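Long-range contacts in protoporphyrinogen oxidase (Exiguobacterium sibiricum, PDB 3LOV), which probably catalyses the FAD-dependent oxidation of coproporphyrinogen III to coproporphyrin III in heme b biosynthesis, with oxygen as electron acceptor: residues Asp296-Glu301 against Ile421-Glu426; Thr47-Gly52 against Gly234-Ile239; Tyr22-Phe27 against Leu246-Ile251; Glu375-Leu380 against Ile403-Asp408. One frame throughout, in Å; residues are numbered along the deposited sequence.

How the contacts relate
All four contacts belong to the flavin-containing amine oxidoreductase fold, yet no two touch. Helix 235-245 starts in contact 2, and the turn after it leads through contact 3 into strand 250-252, so contact 2 is nested inside the loop that contact 3 closes; their nearest atoms are about 7 Å apart. Contact 4 is likewise nested inside contact 1, with centres about 32 Å apart. The strand of contact 4 reaches the flavin through L406, which touches FAD, although the R405 side chain stays about 9 Å away. The L235 side chain of contact 2 lies about 6 Å from FAD, that of L246 in contact 3 about 13 Å; in contact 1 the L299 side chain is about 10 Å from that of FAD-binding Q289.

Contact 1 (Asp296-Glu301 against Ile421-Glu426); sequences DAHLPE and IQRVRE
This contact packs the short helix 300-303, with the loop leading into it, against helix 417-431 of the FAD-binding amine oxidoreductase fold, and R423 is its polar hub. The R423 chain leaves with CG anti to the backbone N (chi1 -169°) and bends at chi2, which turns the guanidinium toward the loop. Its NH1 donates to the carbonyl O of H298 at 2.7 Å, in the plane of that carbonyl and only 10° out of the guanidinium plane; NH2 reaches the same oxygen weakly. NH1 also forms a salt bridge with E301 OE1 at 3.0 Å, though the hydrogen bond within it is weak, being far from straight. The two chains cross at about a right angle, and the aliphatic part of R423 takes part as well, CD approaching E301 OE2 at 3.1 Å. An alanine in place of R423 removes both guanidinium donors to the H298 carbonyl and the salt bridge to E301, and would probably loosen the loop from the helix. Beside the polar group V424 supplies the apolar contacts: CG2 lies 3.5 Å from E301 CB, and CG1 lies 4.0 Å from L299 CD2. L299 occupies the N-cap position of helix 300-303. L302 of that helix touches both I421 and V424, E427 one turn on in helix 417-431 accepts from H298 N, and on another side R425 packs against helix 447-463.

Contact 2 (Thr47-Gly52 against Gly234-Ile239); sequences TYREDG and GLESLI
Two hydrogen bonds running in opposite directions join T47 to E236. The amide N of T47 donates to E236 OE1 at 2.7 Å, nearly straight at 174° and using the anti lone pair of that oxygen. In return E236 N donates to T47 OG1 at 2.9 Å. The torsions place both groups for this exchange: T47 OG1 stands anti to its carbonyl carbon (chi1 -45°) and faces the start of helix 235-245, while E236 has CG anti to its backbone N and an extended chain that slides past T47 in the opposite sense. T47 OG1 has a further partner in E56 OE1, and the other oxygen of E56 accepts from L235 N. R49 adds a longer salt bridge, NH2 to E236 OE1 at 3.6 Å, with guanidinium and carboxylate planes 40° apart. Its chain bends at chi3, so that E236 CB lies over one face of the guanidinium, toward the rim. The stronger partner of R49 is E240, one helical turn beyond E236, and E236 OE2 in turn pairs with R40.

G234 also packs against the strand, T47 CG2 resting 4.0 Å from G234 CA; a modelled CB at this glycine would fall 2.8 Å from that methyl, a clash. G234 O accepts from both S237 N and S237 OG, the latter at 2.6 Å.

With R49 and R40 both paired to it, the E236 carboxylate is probably held ionised, and the backbone and side-chain bonds together fix the first turn of the helix against strand 47-48 beside the FAD site.

Contact 3 (Tyr22-Phe27 against Leu246-Ile251); sequences YAERAF and LERSEI
E24 sends its side chain out with CG anti to the carbonyl carbon (chi1 -75°) and extended beyond CG, so the carboxylate reaches the turn at 246-249. R248 starts from the crowded position between backbone N and carbonyl carbon (chi1 74°) and then runs extended back toward the helix. The carboxylate is gripped by four donors. E24 OE1 accepts from E247 N at 2.8 Å, through its syn lone pair and almost straight at 178°. E24 OE2 takes three: R248 N at 3.0 Å from above the carboxylate plane, S249 N at 2.8 Å nearly along the C-O axis, and S249 OG at 2.7 Å through the anti lone pair. Three consecutive amides and a hydroxyl thus hold this buried group, which would probably favour its ionised form. E24 CG lies over one face of the R248 guanidinium, whose NH1 donates weakly to E24 O at 3.4 Å; NH2 bonds to L30 O. The contact joins the C-terminal end of helix 14-26 to the turn between helix 235-245 and edge strand 250-252 of the parallel sheet. I32 of neighbouring strand 31-35 touches E24, R248 and S249, while F27 packs on helix 447-463.

Contact 4 (Glu375-Leu380 against Ile403-Asp408); sequences ESDEVL and ISRLMD
E375 contributes its backbone: its carbonyl O accepts from R405 NH2 at 2.9 Å, in the carbonyl plane, with the oxygen tilted 29° from the guanidinium plane. S376 is the N-cap of helix 377-392, its OG taking V379 N at 3.2 Å. D377, in the first turn, supplies the charge. Its OD1 alone receives both terminal nitrogens of R405 end-on, NH1 at 2.7 Å and NH2 at 2.8 Å, with the two flat groups nearly coplanar, 7° apart. D377 CG also meets I403 CD1 at 3.6 Å. L380 has CG anti to its backbone N (chi1 -171°), which brings CD2 over one face of the R405 guanidinium, 3.5 Å from NH2, and to 4.0 Å from I403 CG2. Along the strand, I403 and R405 both point toward the helix; R405 NE is bonded to V373 O, completing a hold by carboxylate and two carbonyls. A leucine in place of R405 lacks the salt bridge to D377 and the bonds to the V373 and E375 carbonyls, which would probably weaken the seating of the helix start. The arrangement is a helix N-terminus packed on edge strand 400-411 of the mixed sheet, whose next residue after R405, L406, touches FAD.

Contact 1 (Asp296-Glu301 against Ile421-Glu426)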
loop_
_atom_site.group_PDB
_atom_site.type_symbol
_atom_site.label_atom_id
_atom_site.label_comp_id
_atom_site.label_asym_id
_atom_site.label_seq_id
_atom_site.Cartn_x
_atom_site.Cartn_y
_atom_site.Cartn_z
ATOM N N ASP A 296 2.211 11.459 27.472
ATOM C CA ASP A 296 3.476 11.344 28.206
ATOM C C ASP A 296 4.593 10.768 27.380
ATOM O O ASP A 296 5.711 10.676 27.839
ATOM C CB ASP A 296 3.300 10.454 29.441
ATOM C CG ASP A 296 2.219 10.965 30.371
ATOM O OD1 ASP A 296 1.892 12.158 30.276
ATOM O OD2 ASP A 296 1.671 10.164 31.158
ATOM N N ALA A 297 4.287 10.337 26.164
ATOM C CA ALA A 297 5.297 9.830 25.296
ATOM C C ALA A 297 5.720 10.938 24.328
ATOM O O ALA A 297 4.893 11.630 23.758
ATOM C CB ALA A 297 4.799 8.630 24.568
ATOM N N HIS A 298 7.026 11.076 24.136
ATOM C CA HIS A 298 7.599 12.064 23.218
ATOM C C HIS A 298 7.863 11.359 21.886
ATOM O O HIS A 298 8.804 10.582 21.767
ATOM C CB HIS A 298 8.910 12.635 23.812
ATOM C CG HIS A 298 9.575 13.676 22.954
ATOM N ND1 HIS A 298 8.919 14.798 22.498
ATOM C CD2 HIS A 298 10.837 13.749 22.459
ATOM C CE1 HIS A 298 9.751 15.531 21.775
ATOM N NE2 HIS A 298 10.915 14.910 21.725
ATOM N N LEU A 299 7.000 11.626 20.902
ATOM C CA LEU A 299 6.941 10.858 19.663
ATOM C C LEU A 299 7.057 11.759 18.405
ATOM O O LEU A 299 6.174 11.758 17.541
ATOM C CB LEU A 299 5.597 10.137 19.662
ATOM C CG LEU A 299 5.370 9.102 20.779
ATOM C CD1 LEU A 299 4.018 8.341 20.597
ATOM C CD2 LEU A 299 6.509 8.136 20.850
ATOM N N PRO A 300 8.129 12.576 18.314
ATOM C CA PRO A 300 8.221 13.508 17.183
ATOM C C PRO A 300 8.306 12.745 15.859
ATOM O O PRO A 300 7.830 13.245 14.838
ATOM C CB PRO A 300 9.526 14.274 17.460
ATOM C CG PRO A 300 10.335 13.356 18.329
ATOM C CD PRO A 300 9.308 12.655 19.191
ATOM N N GLU A 301 8.915 11.550 15.886
ATOM C CA GLU A 301 8.982 10.689 14.694
ATOM C C GLU A 301 7.590 10.480 14.111
ATOM O O GLU A 301 7.390 10.603 12.903
ATOM C CB GLU A 301 9.598 9.334 14.994
ATOM C CG GLU A 301 11.034 9.388 15.467
ATOM C CD GLU A 301 11.171 9.639 16.978
ATOM O OE1 GLU A 301 10.176 9.897 17.680
ATOM O OE2 GLU A 301 12.286 9.514 17.482
ATOM N N ILE A 421 11.009 4.085 14.025
ATOM C CA ILE A 421 9.889 3.346 14.590
ATOM C C ILE A 421 10.356 2.518 15.817
ATOM O O ILE A 421 9.617 2.427 16.783
ATOM C CB ILE A 421 9.260 2.474 13.548
ATOM C CG1 ILE A 421 8.541 3.357 12.483
ATOM C CG2 ILE A 421 8.372 1.336 14.170
ATOM C CD1 ILE A 421 7.574 4.438 12.996
ATOM N N GLN A 422 11.548 1.908 15.790
ATOM C CA GLN A 422 12.119 1.218 16.975
ATOM C C GLN A 422 12.187 2.193 18.158
ATOM O O GLN A 422 11.814 1.872 19.300
ATOM C CB GLN A 422 13.523 0.626 16.657
ATOM C CG GLN A 422 14.442 0.420 17.884
ATOM C CD GLN A 422 15.831 -0.167 17.552
ATOM O OE1 GLN A 422 16.110 -0.566 16.421
ATOM N NE2 GLN A 422 16.695 -0.225 18.559
ATOM N N ARG A 423 12.684 3.397 17.893
ATOM C CA ARG A 423 12.764 4.377 18.951
ATOM C C ARG A 423 11.361 4.781 19.452
ATOM O O ARG A 423 11.173 4.885 20.640
ATOM C CB ARG A 423 13.625 5.586 18.534
ATOM C CG ARG A 423 13.976 6.548 19.709
ATOM C CD ARG A 423 12.923 7.625 19.803
ATOM N NE ARG A 423 12.755 8.250 21.111
ATOM C CZ ARG A 423 11.744 9.055 21.415
ATOM N NH1 ARG A 423 10.787 9.301 20.513
ATOM N NH2 ARG A 423 11.673 9.606 22.625
ATOM N N VAL A 424 10.380 4.988 18.564
ATOM C CA VAL A 424 8.984 5.257 18.978
ATOM C C VAL A 424 8.479 4.140 19.947
ATOM O O VAL A 424 8.007 4.428 21.055
ATOM C CB VAL A 424 8.039 5.484 17.717
ATOM C CG1 VAL A 424 6.551 5.323 18.038
ATOM C CG2 VAL A 424 8.282 6.852 17.060
ATOM N N ARG A 425 8.678 2.879 19.570
ATOM C CA ARG A 425 8.219 1.735 20.364
ATOM C C ARG A 425 8.866 1.641 21.747
ATOM O O ARG A 425 8.170 1.323 22.726
ATOM C CB ARG A 425 8.423 0.437 19.595
ATOM C CG ARG A 425 7.442 0.309 18.398
ATOM C CD ARG A 425 7.552 -1.071 17.773
ATOM N NE ARG A 425 6.377 -1.422 16.976
ATOM C CZ ARG A 425 6.404 -1.787 15.693
ATOM N NH1 ARG A 425 7.546 -1.903 15.013
ATOM N NH2 ARG A 425 5.271 -2.102 15.094
ATOM N N GLU A 426 10.159 1.988 21.837
ATOM C CA GLU A 426 10.888 2.019 23.114
ATOM C C GLU A 426 10.386 3.126 24.013
ATOM O O GLU A 426 10.270 2.957 25.230
ATOM C CB GLU A 426 12.391 2.225 22.868
ATOM C CG GLU A 426 13.051 1.023 22.231
ATOM C CD GLU A 426 14.470 1.315 21.759
ATOM O OE1 GLU A 426 14.987 2.421 22.068
ATOM O OE2 GLU A 426 15.053 0.438 21.071
#

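Contact 2 (Thr47-Gly52 against Gly234-Ile239)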
loop_
_atom_site.group_PDB
_atom_site.type_symbol
_atom_site.label_atom_id
_atom_site.label_comp_id
_atom_site.label_asym_id
_atom_site.label_seq_id
_atom_site.Cartn_x
_atom_site.Cartn_y
_atom_site.Cartn_z
ATOM N N THR A 47 -15.124 -4.062 -0.426
ATOM C CA THR A 47 -15.358 -4.577 -1.779
ATOM C C THR A 47 -16.806 -4.358 -2.180
ATOM O O THR A 47 -17.729 -4.769 -1.469
ATOM C CB THR A 47 -15.038 -6.073 -1.893
ATOM O OG1 THR A 47 -13.791 -6.365 -1.258
ATOM C CG2 THR A 47 -15.007 -6.525 -3.370
ATOM N N TYR A 48 -17.003 -3.693 -3.310
ATOM C CA TYR A 48 -18.343 -3.557 -3.890
ATOM C C TYR A 48 -18.776 -4.887 -4.541
ATOM O O TYR A 48 -18.120 -5.375 -5.481
ATOM C CB TYR A 48 -18.356 -2.449 -4.935
ATOM C CG TYR A 48 -19.727 -2.160 -5.548
ATOM C CD1 TYR A 48 -20.684 -1.411 -4.861
ATOM C CD2 TYR A 48 -20.044 -2.617 -6.817
ATOM C CE1 TYR A 48 -21.921 -1.148 -5.418
ATOM C CE2 TYR A 48 -21.284 -2.364 -7.385
ATOM C CZ TYR A 48 -22.208 -1.627 -6.684
ATOM O OH TYR A 48 -23.418 -1.372 -7.253
ATOM N N ARG A 49 -19.872 -5.459 -4.034
ATOM C CA ARG A 49 -20.336 -6.791 -4.432
ATOM C C ARG A 49 -21.846 -6.787 -4.677
ATOM O O ARG A 49 -22.589 -7.337 -3.913
ATOM C CB ARG A 49 -19.986 -7.796 -3.344
ATOM C CG ARG A 49 -18.493 -8.120 -3.251
ATOM C CD ARG A 49 -18.160 -8.962 -2.001
ATOM N NE ARG A 49 -18.325 -8.197 -0.775
ATOM C CZ ARG A 49 -18.279 -8.691 0.466
ATOM N NH1 ARG A 49 -18.085 -9.978 0.698
ATOM N NH2 ARG A 49 -18.428 -7.869 1.498
ATOM N N GLU A 50 -22.299 -6.103 -5.713
ATOM C CA GLU A 50 -23.717 -6.114 -6.075
ATOM C C GLU A 50 -23.719 -6.344 -7.553
ATOM O O GLU A 50 -22.710 -6.098 -8.209
ATOM C CB GLU A 50 -24.406 -4.783 -5.793
ATOM C CG GLU A 50 -24.210 -4.208 -4.400
ATOM C CD GLU A 50 -25.025 -4.903 -3.344
ATOM O OE1 GLU A 50 -25.970 -5.662 -3.691
ATOM O OE2 GLU A 50 -24.705 -4.690 -2.155
ATOM N N ASP A 51 -24.844 -6.838 -8.065
ATOM C CA ASP A 51 -25.053 -7.092 -9.500
ATOM C C ASP A 51 -24.016 -7.950 -10.171
ATOM O O ASP A 51 -23.684 -7.709 -11.319
ATOM C CB ASP A 51 -25.176 -5.758 -10.231
ATOM C CG ASP A 51 -26.215 -4.857 -9.593
ATOM O OD1 ASP A 51 -27.020 -5.362 -8.782
ATOM O OD2 ASP A 51 -26.224 -3.653 -9.885
ATOM N N GLY A 52 -23.491 -8.942 -9.455
ATOM C CA GLY A 52 -22.450 -9.812 -10.002
ATOM C C GLY A 52 -21.062 -9.161 -10.098
ATOM O O GLY A 52 -20.085 -9.827 -10.471
ATOM N N GLY A 234 -13.556 -11.446 -3.218
ATOM C CA GLY A 234 -13.249 -10.045 -2.877
ATOM C C GLY A 234 -12.463 -9.969 -1.589
ATOM O O GLY A 234 -12.564 -10.872 -0.748
ATOM N N LEU A 235 -11.668 -8.906 -1.426
ATOM C CA LEU A 235 -10.777 -8.827 -0.269
ATOM C C LEU A 235 -11.598 -8.613 0.980
ATOM O O LEU A 235 -11.192 -9.018 2.070
ATOM C CB LEU A 235 -9.693 -7.766 -0.437
ATOM C CG LEU A 235 -8.465 -8.100 -1.290
ATOM C CD1 LEU A 235 -7.501 -6.944 -1.196
ATOM C CD2 LEU A 235 -7.790 -9.368 -0.863
ATOM N N GLU A 236 -12.792 -8.054 0.855
ATOM C CA GLU A 236 -13.621 -7.905 2.048
ATOM C C GLU A 236 -14.029 -9.273 2.646
ATOM O O GLU A 236 -14.233 -9.395 3.874
ATOM C CB GLU A 236 -14.836 -7.016 1.765
ATOM C CG GLU A 236 -15.488 -6.464 3.050
ATOM C CD GLU A 236 -16.554 -5.365 2.826
ATOM O OE1 GLU A 236 -16.655 -4.776 1.717
ATOM O OE2 GLU A 236 -17.255 -5.056 3.799
ATOM N N SER A 237 -14.078 -10.316 1.810
ATOM C CA SER A 237 -14.401 -11.669 2.316
ATOM C C SER A 237 -13.326 -12.163 3.284
ATOM O O SER A 237 -13.631 -12.856 4.230
ATOM C CB SER A 237 -14.663 -12.667 1.197
ATOM O OG SER A 237 -13.503 -12.968 0.495
ATOM N N LEU A 238 -12.090 -11.709 3.110
ATOM C CA LEU A 238 -11.049 -11.998 4.088
ATOM C C LEU A 238 -11.393 -11.383 5.443
ATOM O O LEU A 238 -11.230 -12.034 6.463
ATOM C CB LEU A 238 -9.679 -11.527 3.608
ATOM C CG LEU A 238 -8.542 -11.370 4.625
ATOM C CD1 LEU A 238 -8.180 -12.702 5.266
ATOM C CD2 LEU A 238 -7.338 -10.696 3.944
ATOM N N ILE A 239 -11.854 -10.129 5.450
ATOM C CA ILE A 239 -12.236 -9.438 6.701
ATOM C C ILE A 239 -13.368 -10.222 7.428
ATOM O O ILE A 239 -13.261 -10.533 8.619
ATOM C CB ILE A 239 -12.654 -7.970 6.411
ATOM C CG1 ILE A 239 -11.499 -7.192 5.738
ATOM C CG2 ILE A 239 -13.128 -7.298 7.620
ATOM C CD1 ILE A 239 -10.139 -7.231 6.462
#

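Contact 3 (Tyr22-Phe27 against Leu246-Ile251)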
loop_
_atom_site.group_PDB
_atom_site.type_symbol
_atom_site.label_atom_id
_atom_site.label_comp_id
_atom_site.label_asym_id
_atom_site.label_seq_id
_atom_site.Cartn_x
_atom_site.Cartn_y
_atom_site.Cartn_z
ATOM N N TYR A 22 -4.248 -13.941 15.823
ATOM C CA TYR A 22 -3.002 -14.461 16.346
ATOM C C TYR A 22 -3.013 -14.463 17.875
ATOM O O TYR A 22 -2.410 -15.340 18.475
ATOM C CB TYR A 22 -1.797 -13.660 15.850
ATOM C CG TYR A 22 -1.527 -13.772 14.375
ATOM C CD1 TYR A 22 -1.295 -15.005 13.789
ATOM C CD2 TYR A 22 -1.476 -12.633 13.565
ATOM C CE1 TYR A 22 -1.040 -15.121 12.425
ATOM C CE2 TYR A 22 -1.225 -12.730 12.183
ATOM C CZ TYR A 22 -1.025 -13.989 11.628
ATOM O OH TYR A 22 -0.779 -14.119 10.285
ATOM N N ALA A 23 -3.656 -13.467 18.498
ATOM C CA ALA A 23 -3.730 -13.403 19.955
ATOM C C ALA A 23 -4.546 -14.570 20.485
ATOM O O ALA A 23 -4.209 -15.107 21.543
ATOM C CB ALA A 23 -4.327 -12.011 20.498
ATOM N N GLU A 24 -5.621 -14.952 19.791
ATOM C CA GLU A 24 -6.433 -16.093 20.288
ATOM C C GLU A 24 -5.551 -17.342 20.427
ATOM O O GLU A 24 -5.611 -18.029 21.434
ATOM C CB GLU A 24 -7.690 -16.355 19.452
ATOM C CG GLU A 24 -8.786 -15.330 19.715
ATOM C CD GLU A 24 -10.162 -15.714 19.217
ATOM O OE1 GLU A 24 -10.316 -16.798 18.598
ATOM O OE2 GLU A 24 -11.115 -14.903 19.469
ATOM N N ARG A 25 -4.644 -17.533 19.484
ATOM C CA ARG A 25 -3.804 -18.721 19.472
ATOM C C ARG A 25 -2.619 -18.602 20.406
ATOM O O ARG A 25 -2.277 -19.559 21.071
ATOM C CB ARG A 25 -3.328 -19.026 18.062
ATOM C CG ARG A 25 -4.328 -19.841 17.301
ATOM C CD ARG A 25 -4.583 -19.282 15.917
ATOM N NE ARG A 25 -5.850 -19.789 15.417
ATOM C CZ ARG A 25 -7.008 -19.166 15.570
ATOM N NH1 ARG A 25 -7.063 -17.992 16.175
ATOM N NH2 ARG A 25 -8.109 -19.705 15.088
ATOM N N ALA A 26 -1.976 -17.438 20.458
ATOM C CA ALA A 26 -0.777 -17.303 21.305
ATOM C C ALA A 26 -1.087 -17.340 22.813
ATOM O O ALA A 26 -0.225 -17.719 23.608
ATOM C CB ALA A 26 0.005 -16.043 20.970
ATOM N N PHE A 27 -2.301 -16.928 23.192
ATOM C CA PHE A 27 -2.687 -16.744 24.607
ATOM C C PHE A 27 -4.049 -17.284 24.885
ATOM O O PHE A 27 -4.984 -16.510 25.037
ATOM C CB PHE A 27 -2.747 -15.267 24.946
ATOM C CG PHE A 27 -1.555 -14.524 24.525
ATOM C CD1 PHE A 27 -0.321 -14.901 24.991
ATOM C CD2 PHE A 27 -1.658 -13.440 23.675
ATOM C CE1 PHE A 27 0.802 -14.217 24.608
ATOM C CE2 PHE A 27 -0.539 -12.747 23.288
ATOM C CZ PHE A 27 0.698 -13.138 23.745
ATOM N N LEU A 246 -12.881 -15.969 14.766
ATOM C CA LEU A 246 -12.562 -15.577 16.129
ATOM C C LEU A 246 -13.564 -16.296 17.043
ATOM O O LEU A 246 -14.763 -16.280 16.782
ATOM C CB LEU A 246 -12.649 -14.059 16.289
ATOM C CG LEU A 246 -11.686 -13.259 15.403
ATOM C CD1 LEU A 246 -12.076 -11.765 15.430
ATOM C CD2 LEU A 246 -10.252 -13.491 15.834
ATOM N N GLU A 247 -13.070 -16.939 18.092
ATOM C CA GLU A 247 -13.955 -17.724 18.965
ATOM C C GLU A 247 -14.257 -17.114 20.318
ATOM O O GLU A 247 -15.218 -17.515 20.964
ATOM C CB GLU A 247 -13.381 -19.124 19.168
ATOM C CG GLU A 247 -13.493 -19.975 17.919
ATOM C CD GLU A 247 -13.015 -21.406 18.131
ATOM O OE1 GLU A 247 -11.779 -21.644 18.297
ATOM O OE2 GLU A 247 -13.900 -22.290 18.121
ATOM N N ARG A 248 -13.442 -16.184 20.782
ATOM C CA ARG A 248 -13.711 -15.583 22.069
ATOM C C ARG A 248 -13.461 -14.071 22.150
ATOM O O ARG A 248 -13.826 -13.440 23.133
ATOM C CB ARG A 248 -12.930 -16.331 23.148
ATOM C CG ARG A 248 -11.470 -16.053 23.168
ATOM C CD ARG A 248 -10.845 -16.667 24.422
ATOM N NE ARG A 248 -9.480 -16.200 24.615
ATOM C CZ ARG A 248 -8.426 -16.638 23.935
ATOM N NH1 ARG A 248 -8.559 -17.591 23.034
ATOM N NH2 ARG A 248 -7.221 -16.131 24.185
ATOM N N SER A 249 -12.883 -13.483 21.117
ATOM C CA SER A 249 -12.653 -12.030 21.099
ATOM C C SER A 249 -13.962 -11.271 21.028
ATOM O O SER A 249 -14.807 -11.603 20.224
ATOM C CB SER A 249 -11.832 -11.672 19.874
ATOM O OG SER A 249 -10.559 -12.271 19.919
ATOM N N GLU A 250 -14.136 -10.276 21.873
ATOM C CA GLU A 250 -15.326 -9.437 21.819
ATOM C C GLU A 250 -15.083 -8.235 20.898
ATOM O O GLU A 250 -14.176 -7.457 21.131
ATOM C CB GLU A 250 -15.677 -8.940 23.201
ATOM C CG GLU A 250 -17.096 -8.361 23.275
ATOM C CD GLU A 250 -17.278 -7.381 24.415
ATOM O OE1 GLU A 250 -16.419 -7.347 25.323
ATOM O OE2 GLU A 250 -18.285 -6.643 24.404
ATOM N N ILE A 251 -15.903 -8.086 19.851
ATOM C CA ILE A 251 -15.737 -6.999 18.877
ATOM C C ILE A 251 -16.739 -5.906 19.219
ATOM O O ILE A 251 -17.940 -6.164 19.165
ATOM C CB ILE A 251 -16.065 -7.423 17.406
ATOM C CG1 ILE A 251 -15.278 -8.665 16.942
ATOM C CG2 ILE A 251 -15.892 -6.236 16.468
ATOM C CD1 ILE A 251 -14.006 -8.424 16.340
#

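Contact 4 (Glu375-Leu380 against Ile403-Asp408)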
loop_
_atom_site.group_PDB
_atom_site.type_symbol
_atom_site.label_atom_id
_atom_site.label_comp_id
_atom_site.label_asym_id
_atom_site.label_seq_id
_atom_site.Cartn_x
_atom_site.Cartn_y
_atom_site.Cartn_z
ATOM N N GLU A 375 -12.912 17.299 -2.313
ATOM C CA GLU A 375 -14.013 17.933 -3.028
ATOM C C GLU A 375 -15.198 16.988 -3.134
ATOM O O GLU A 375 -15.096 15.799 -2.848
ATOM C CB GLU A 375 -13.595 18.377 -4.441
ATOM C CG GLU A 375 -12.477 19.411 -4.476
ATOM C CD GLU A 375 -12.876 20.779 -3.876
ATOM O OE1 GLU A 375 -14.063 21.134 -3.979
ATOM O OE2 GLU A 375 -12.004 21.494 -3.308
ATOM N N SER A 376 -16.326 17.538 -3.552
ATOM C CA SER A 376 -17.556 16.760 -3.754
ATOM C C SER A 376 -17.401 15.657 -4.790
ATOM O O SER A 376 -16.575 15.781 -5.698
ATOM C CB SER A 376 -18.675 17.694 -4.266
ATOM O OG SER A 376 -18.472 18.059 -5.633
ATOM N N ASP A 377 -18.258 14.643 -4.689
ATOM C CA ASP A 377 -18.384 13.586 -5.697
ATOM C C ASP A 377 -18.530 14.069 -7.150
ATOM O O ASP A 377 -18.000 13.437 -8.056
ATOM C CB ASP A 377 -19.614 12.720 -5.414
ATOM C CG ASP A 377 -19.411 11.763 -4.276
ATOM O OD1 ASP A 377 -18.348 11.810 -3.628
ATOM O OD2 ASP A 377 -20.330 10.955 -4.023
ATOM N N GLU A 378 -19.273 15.151 -7.373
ATOM C CA GLU A 378 -19.516 15.636 -8.733
ATOM C C GLU A 378 -18.259 16.278 -9.304
ATOM O O GLU A 378 -17.958 16.075 -10.471
ATOM C CB GLU A 378 -20.688 16.639 -8.801
ATOM C CG GLU A 378 -21.924 16.213 -7.996
ATOM C CD GLU A 378 -21.836 16.680 -6.542
ATOM O OE1 GLU A 378 -21.901 17.915 -6.333
ATOM O OE2 GLU A 378 -21.675 15.831 -5.622
ATOM N N VAL A 379 -17.531 17.041 -8.484
ATOM C CA VAL A 379 -16.264 17.641 -8.923
ATOM C C VAL A 379 -15.156 16.585 -9.173
ATOM O O VAL A 379 -14.416 16.660 -10.150
ATOM C CB VAL A 379 -15.788 18.710 -7.928
ATOM C CG1 VAL A 379 -14.402 19.143 -8.248
ATOM C CG2 VAL A 379 -16.718 19.909 -7.961
ATOM N N LEU A 380 -15.060 15.602 -8.286
ATOM C CA LEU A 380 -14.115 14.481 -8.430
ATOM C C LEU A 380 -14.448 13.640 -9.675
ATOM O O LEU A 380 -13.599 13.324 -10.490
ATOM C CB LEU A 380 -14.192 13.618 -7.178
ATOM C CG LEU A 380 -13.209 12.492 -6.915
ATOM C CD1 LEU A 380 -11.744 12.931 -7.174
ATOM C CD2 LEU A 380 -13.405 12.052 -5.473
ATOM N N ILE A 403 -17.293 5.788 -5.954
ATOM C CA ILE A 403 -16.266 6.666 -5.413
ATOM C C ILE A 403 -15.915 6.251 -3.974
ATOM O O ILE A 403 -16.795 6.052 -3.161
ATOM C CB ILE A 403 -16.749 8.147 -5.408
ATOM C CG1 ILE A 403 -16.818 8.713 -6.836
ATOM C CG2 ILE A 403 -15.826 9.014 -4.594
ATOM C CD1 ILE A 403 -17.528 10.087 -6.901
ATOM N N SER A 404 -14.638 6.089 -3.681
ATOM C CA SER A 404 -14.187 5.762 -2.330
ATOM C C SER A 404 -13.037 6.677 -1.976
ATOM O O SER A 404 -12.301 7.117 -2.852
ATOM C CB SER A 404 -13.733 4.317 -2.259
ATOM O OG SER A 404 -14.749 3.484 -2.783
ATOM N N ARG A 405 -12.912 6.998 -0.696
ATOM C CA ARG A 405 -11.949 8.007 -0.233
ATOM C C ARG A 405 -11.185 7.423 0.935
ATOM O O ARG A 405 -11.787 6.988 1.907
ATOM C CB ARG A 405 -12.647 9.310 0.215
ATOM C CG ARG A 405 -13.209 10.169 -0.933
ATOM C CD ARG A 405 -13.954 11.402 -0.410
ATOM N NE ARG A 405 -14.415 12.274 -1.489
ATOM C CZ ARG A 405 -15.546 12.121 -2.161
ATOM N NH1 ARG A 405 -16.368 11.118 -1.873
ATOM N NH2 ARG A 405 -15.870 12.995 -3.117
ATOM N N LEU A 406 -9.865 7.421 0.822
ATOM C CA LEU A 406 -8.982 6.889 1.839
ATOM C C LEU A 406 -8.176 8.049 2.403
ATOM O O LEU A 406 -7.082 8.382 1.882
ATOM C CB LEU A 406 -8.113 5.815 1.222
ATOM C CG LEU A 406 -8.963 4.672 0.623
ATOM C CD1 LEU A 406 -9.204 4.814 -0.923
ATOM C CD2 LEU A 406 -8.298 3.391 0.939
HETATM N N MSE A 407 -8.770 8.709 3.412
HETATM C CA MSE A 407 -8.185 9.905 4.018
HETATM C C MSE A 407 -6.869 9.572 4.769
HETATM O O MSE A 407 -6.814 8.604 5.532
HETATM C CB MSE A 407 -9.166 10.585 5.001
HETATM C CG MSE A 407 -10.479 11.127 4.399
HETATM SE SE MSE A 407 -10.324 11.952 2.646
HETATM C CE MSE A 407 -9.225 13.506 2.999
ATOM N N ASP A 408 -5.826 10.395 4.558
ATOM C CA ASP A 408 -4.527 10.232 5.236
ATOM C C ASP A 408 -4.043 8.783 5.230
ATOM O O ASP A 408 -3.520 8.302 6.236
ATOM C CB ASP A 408 -4.594 10.721 6.694
ATOM C CG ASP A 408 -5.342 12.049 6.828
ATOM O OD1 ASP A 408 -5.238 12.911 5.910
ATOM O OD2 ASP A 408 -6.084 12.213 7.816
#